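Local coordinates for pyrroline-5-carboxylate reductase catalytic N-terminal domain-containing protein (PDB 4HUJ) that is of unknown function but carries a Rossmann-type dinucleotide-binding fold and is probably an NAD(P)-dependent oxidoreductase, at residues 34-39 and 64-69; 106-111 and 180-185. One frame throughout, in Å; residues are numbered along the deposited sequence.

Contact 1 (34-39 and 64-69); sequences IGSALA and TDRFGA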
loop_
_atom_site.group_PDB
_atom_site.type_symbol
_atom_site.label_atom_id
_atom_site.label_comp_id
_atom_site.label_asym_id
_atom_site.label_seq_id
_atom_site.Cartn_x
_atom_site.Cartn_y
_atom_site.Cartn_z
ATOM N N ILE A 34 3.176 -1.758 9.802
ATOM C CA ILE A 34 2.699 -1.997 8.436
ATOM C C ILE A 34 3.821 -1.878 7.391
ATOM O O ILE A 34 3.894 -2.683 6.456
ATOM C CB ILE A 34 1.456 -1.121 8.078
ATOM C CG1 ILE A 34 0.716 -1.697 6.860
ATOM C CG2 ILE A 34 1.819 0.354 7.894
ATOM C CD1 ILE A 34 -0.161 -2.889 7.209
ATOM N N GLY A 35 4.692 -0.888 7.565
ATOM C CA GLY A 35 5.862 -0.721 6.700
ATOM C C GLY A 35 6.764 -1.939 6.771
ATOM O O GLY A 35 7.244 -2.427 5.749
ATOM N N SER A 36 6.985 -2.432 7.988
ATOM C CA SER A 36 7.782 -3.636 8.212
ATOM C C SER A 36 7.103 -4.893 7.655
ATOM O O SER A 36 7.775 -5.768 7.099
ATOM C CB SER A 36 8.092 -3.802 9.701
ATOM O OG SER A 36 8.880 -4.961 9.928
ATOM N N ALA A 37 5.777 -4.979 7.792
ATOM C CA ALA A 37 5.006 -6.113 7.254
ATOM C C ALA A 37 5.150 -6.227 5.738
ATOM O O ALA A 37 5.354 -7.322 5.191
ATOM C CB ALA A 37 3.531 -5.988 7.632
ATOM N N LEU A 38 5.027 -5.092 5.063
ATOM C CA LEU A 38 5.207 -5.037 3.619
ATOM C C LEU A 38 6.631 -5.424 3.226
ATOM O O LEU A 38 6.821 -6.223 2.318
ATOM C CB LEU A 38 4.840 -3.653 3.078
ATOM C CG LEU A 38 3.336 -3.377 2.986
ATOM C CD1 LEU A 38 3.079 -1.890 2.763
ATOM C CD2 LEU A 38 2.693 -4.234 1.880
ATOM N N ALA A 39 7.624 -4.872 3.921
ATOM C CA ALA A 39 9.022 -5.227 3.662
ATOM C C ALA A 39 9.237 -6.737 3.800
ATOM O O ALA A 39 9.908 -7.351 2.965
ATOM C CB ALA A 39 9.953 -4.456 4.593
ATOM N N THR A 64 16.004 -2.378 7.431
ATOM C CA THR A 64 17.242 -2.701 6.715
ATOM C C THR A 64 17.954 -3.922 7.309
ATOM O O THR A 64 18.370 -4.818 6.575
ATOM C CB THR A 64 18.204 -1.481 6.672
ATOM O OG1 THR A 64 17.576 -0.400 5.977
ATOM C CG2 THR A 64 19.515 -1.825 5.964
ATOM N N ASP A 65 18.077 -3.957 8.635
ATOM C CA ASP A 65 18.733 -5.072 9.326
ATOM C C ASP A 65 18.079 -6.429 9.046
ATOM O O ASP A 65 18.776 -7.430 8.863
ATOM C CB ASP A 65 18.795 -4.816 10.840
ATOM C CG ASP A 65 19.724 -3.661 11.212
ATOM O OD1 ASP A 65 20.388 -3.082 10.317
ATOM O OD2 ASP A 65 19.783 -3.326 12.416
ATOM N N ARG A 66 16.746 -6.455 9.002
ATOM C CA ARG A 66 16.003 -7.699 8.795
ATOM C C ARG A 66 15.802 -8.057 7.317
ATOM O O ARG A 66 15.858 -9.233 6.956
ATOM C CB ARG A 66 14.644 -7.649 9.508
ATOM C CG ARG A 66 14.715 -7.541 11.030
ATOM C CD ARG A 66 13.326 -7.378 11.645
ATOM N NE ARG A 66 12.560 -8.625 11.627
ATOM C CZ ARG A 66 11.229 -8.701 11.604
ATOM N NH1 ARG A 66 10.489 -7.598 11.581
ATOM N NH2 ARG A 66 10.635 -9.888 11.591
ATOM N N PHE A 67 15.572 -7.051 6.472
ATOM C CA PHE A 67 15.110 -7.291 5.096
ATOM C C PHE A 67 15.943 -6.624 3.993
ATOM O O PHE A 67 15.502 -6.541 2.842
ATOM C CB PHE A 67 13.637 -6.874 4.963
ATOM C CG PHE A 67 12.742 -7.458 6.024
ATOM C CD1 PHE A 67 12.561 -8.837 6.123
ATOM C CD2 PHE A 67 12.084 -6.629 6.926
ATOM C CE1 PHE A 67 11.740 -9.380 7.108
ATOM C CE2 PHE A 67 11.259 -7.162 7.913
ATOM C CZ PHE A 67 11.089 -8.542 8.004
ATOM N N GLY A 68 17.150 -6.179 4.337
ATOM C CA GLY A 68 18.009 -5.431 3.413
ATOM C C GLY A 68 18.412 -6.143 2.132
ATOM O O GLY A 68 18.872 -5.506 1.184
ATOM N N ALA A 69 18.233 -7.462 2.103
ATOM C CA ALA A 69 18.551 -8.267 0.924
ATOM C C ALA A 69 17.557 -8.046 -0.213
ATOM O O ALA A 69 17.856 -8.333 -1.373
ATOM C CB ALA A 69 18.625 -9.749 1.292
#

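Contact 2 (106-111 and 180-185); sequences GQIVVD and RQVAEL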
loop_
_atom_site.group_PDB
_atom_site.type_symbol
_atom_site.label_atom_id
_atom_site.label_comp_id
_atom_site.label_asym_id
_atom_site.label_seq_id
_atom_site.Cartn_x
_atom_site.Cartn_y
_atom_site.Cartn_z
ATOM N N GLY A 106 1.934 8.547 -15.253
ATOM C CA GLY A 106 2.561 7.251 -15.496
ATOM C C GLY A 106 2.805 6.415 -14.251
ATOM O O GLY A 106 3.334 5.301 -14.333
ATOM N N GLN A 107 2.425 6.946 -13.093
ATOM C CA GLN A 107 2.645 6.243 -11.833
ATOM C C GLN A 107 1.341 5.725 -11.247
ATOM O O GLN A 107 0.267 6.278 -11.500
ATOM C CB GLN A 107 3.335 7.151 -10.812
ATOM C CG GLN A 107 4.708 7.646 -11.229
ATOM C CD GLN A 107 5.346 8.515 -10.166
ATOM O OE1 GLN A 107 5.891 8.012 -9.179
ATOM N NE2 GLN A 107 5.284 9.822 -10.358
ATOM N N ILE A 108 1.461 4.655 -10.468
ATOM C CA ILE A 108 0.355 4.118 -9.687
ATOM C C ILE A 108 0.638 4.432 -8.229
ATOM O O ILE A 108 1.741 4.182 -7.739
ATOM C CB ILE A 108 0.213 2.590 -9.878
ATOM C CG1 ILE A 108 -0.259 2.277 -11.299
ATOM C CG2 ILE A 108 -0.760 1.983 -8.844
ATOM C CD1 ILE A 108 -0.136 0.810 -11.674
ATOM N N VAL A 109 -0.365 4.984 -7.549
ATOM C CA VAL A 109 -0.296 5.212 -6.112
ATOM C C VAL A 109 -1.263 4.246 -5.440
ATOM O O VAL A 109 -2.430 4.185 -5.808
ATOM C CB VAL A 109 -0.633 6.685 -5.758
ATOM C CG1 VAL A 109 -0.853 6.865 -4.252
ATOM C CG2 VAL A 109 0.482 7.597 -6.240
ATOM N N VAL A 110 -0.757 3.470 -4.488
ATOM C CA VAL A 110 -1.589 2.541 -3.727
ATOM C C VAL A 110 -1.898 3.161 -2.365
ATOM O O VAL A 110 -0.996 3.358 -1.556
ATOM C CB VAL A 110 -0.899 1.172 -3.566
ATOM C CG1 VAL A 110 -1.776 0.212 -2.757
ATOM C CG2 VAL A 110 -0.599 0.576 -4.936
ATOM N N ASP A 111 -3.168 3.490 -2.130
ATOM C CA ASP A 111 -3.590 4.035 -0.836
ATOM C C ASP A 111 -3.857 2.893 0.146
ATOM O O ASP A 111 -4.867 2.200 0.042
ATOM C CB ASP A 111 -4.830 4.920 -1.010
ATOM C CG ASP A 111 -5.316 5.529 0.301
ATOM O OD1 ASP A 111 -4.571 5.517 1.308
ATOM O OD2 ASP A 111 -6.453 6.036 0.325
ATOM N N ARG A 180 -5.217 -4.154 -12.164
ATOM C CA ARG A 180 -4.567 -5.383 -12.623
ATOM C C ARG A 180 -3.123 -5.468 -12.148
ATOM O O ARG A 180 -2.698 -6.510 -11.648
ATOM C CB ARG A 180 -4.620 -5.491 -14.148
ATOM C CG ARG A 180 -4.036 -6.795 -14.704
ATOM C CD ARG A 180 -3.982 -6.786 -16.236
ATOM N NE ARG A 180 -5.255 -6.341 -16.814
ATOM C CZ ARG A 180 -5.418 -5.229 -17.534
ATOM N NH1 ARG A 180 -4.388 -4.435 -17.801
ATOM N NH2 ARG A 180 -6.619 -4.917 -17.999
ATOM N N GLN A 181 -2.387 -4.365 -12.300
ATOM C CA GLN A 181 -0.970 -4.310 -11.943
ATOM C C GLN A 181 -0.781 -4.530 -10.452
ATOM O O GLN A 181 0.132 -5.242 -10.032
ATOM C CB GLN A 181 -0.342 -2.981 -12.368
ATOM C CG GLN A 181 -0.175 -2.826 -13.875
ATOM C CD GLN A 181 0.618 -1.590 -14.248
ATOM O OE1 GLN A 181 1.784 -1.445 -13.869
ATOM N NE2 GLN A 181 -0.008 -0.690 -14.998
ATOM N N VAL A 182 -1.657 -3.929 -9.650
ATOM C CA VAL A 182 -1.603 -4.141 -8.203
ATOM C C VAL A 182 -2.042 -5.562 -7.823
ATOM O O VAL A 182 -1.453 -6.172 -6.922
ATOM C CB VAL A 182 -2.403 -3.057 -7.439
ATOM C CG1 VAL A 182 -2.389 -3.319 -5.935
ATOM C CG2 VAL A 182 -1.827 -1.686 -7.748
ATOM N N ALA A 183 -3.046 -6.100 -8.522
ATOM C CA ALA A 183 -3.438 -7.502 -8.331
ATOM C C ALA A 183 -2.264 -8.439 -8.628
ATOM O O ALA A 183 -2.050 -9.422 -7.918
ATOM C CB ALA A 183 -4.648 -7.865 -9.192
ATOM N N GLU A 184 -1.513 -8.115 -9.678
ATOM C CA GLU A 184 -0.306 -8.859 -10.055
ATOM C C GLU A 184 0.726 -8.856 -8.929
ATOM O O GLU A 184 1.306 -9.895 -8.612
ATOM C CB GLU A 184 0.303 -8.279 -11.339
ATOM C CG GLU A 184 -0.358 -8.776 -12.623
ATOM C CD GLU A 184 0.010 -7.961 -13.869
ATOM O OE1 GLU A 184 1.108 -7.361 -13.919
ATOM O OE2 GLU A 184 -0.810 -7.931 -14.815
ATOM N N LEU A 185 0.931 -7.690 -8.315
ATOM C CA LEU A 185 1.845 -7.571 -7.181
ATOM C C LEU A 185 1.362 -8.426 -6.020
ATOM O O LEU A 185 2.145 -9.163 -5.416
ATOM C CB LEU A 185 1.982 -6.109 -6.731
ATOM C CG LEU A 185 2.690 -5.889 -5.385
ATOM C CD1 LEU A 185 4.138 -6.369 -5.423
ATOM C CD2 LEU A 185 2.619 -4.435 -4.970
#

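Contact 1 (34-39 and 64-69)
Phe-67 and Ala-39 meet where two neighbouring helices of a Rossmann-type fold, 32-44 and 61-67, come side by side. The first of these follows the glycine-rich turn at the start of the fold, and Gly-35 belongs to its probable GxGxxG motif. On the 64-69 side Phe-67 does most of the touching. With CG anti to its own carbonyl carbon (chi1 -51°), the ring reaches across to the first helix, and Phe-67 CD2 comes 3.8 Å from Ala-39 CB. One face of the ring has the carbonyl of Ala-39 above it, off toward the rim; the opposite face is covered by CB of the preceding Arg-66. At the ring's edge, near its plane, Ser-36 OG approaches Phe-67 CE2 at 3.8 Å. Arg-66 bends at chi3 (74°) and brings its guanidinium round past the outer rim of the ring, tilted to it, while Glu-40 offers it a long, weak ion pair. Phe-67 CZ stands over the centre of that flat group, 3.6 Å from its plane. A leucine here would probably leave Ser-36 OG and the Arg-66 guanidinium without the ring's outer carbons. Arg-66 NH1 lies obliquely 3.5 Å from Ser-36 OG, a contact without a hydrogen bond.

Contact 2 (106-111 and 180-185)
Ile-108 turns CG1 to the side of its backbone N (chi1 -69°) and runs on nearly straight through chi2 (167°), which carries CD1 out to Gln-181; the same rotation lays CG2 against Val-182. This is strand-to-helix packing on the Rossmann-type sheet: strand 108-111, paired in parallel with 84-88 and 143-147, is covered by helix 176-188, and the axes of the two short segments pass 10.4 Å apart at 63°. Alternation along the strand sends Ile-108 and Val-110 to the helix and Val-109 away from it. Val-182 answers both with a single methyl. Val-182 CG2 is 4.0 Å from Ile-108 CG2, the two side chains lying alongside with opposed directions, and 3.8 Å from Val-110 CG2, where they meet at a slant. The patch is buried and no hydrogen bond crosses it. Val-145, on the paired strand 143-147, also touches Val-182, and Phe-148 touches both Val-110 and Leu-185. The partly exposed Gln-181 closes it with a flat group: Ile-108 CD1 sits above the amide plane, 3.6 Å from Gln-181 CD and equally 3.6 Å from Gln-181 NE2.

How the contacts relate
From the N terminus, strand 26-30 leads into helix 32-44; the chain then passes through strand 49-52 and returns with helix 61-67, where contact 1 closes a short loop of 24 residues. Strands 71-73 and 84-88 follow before 106-111 opens contact 2, whose partner arrives only after 68 more residues. The two contacts therefore run in series, neither nested nor crossed. Contact 1 joins helix to helix at the edge of the fold, whereas contact 2 ties a helix from later in the chain onto a strand nearer the middle. Their centres lie about 20 Å apart and their nearest atoms about 7 Å, so the two do not touch, yet Ile-86 on strand 84-88 meets both Leu-38 and Val-110.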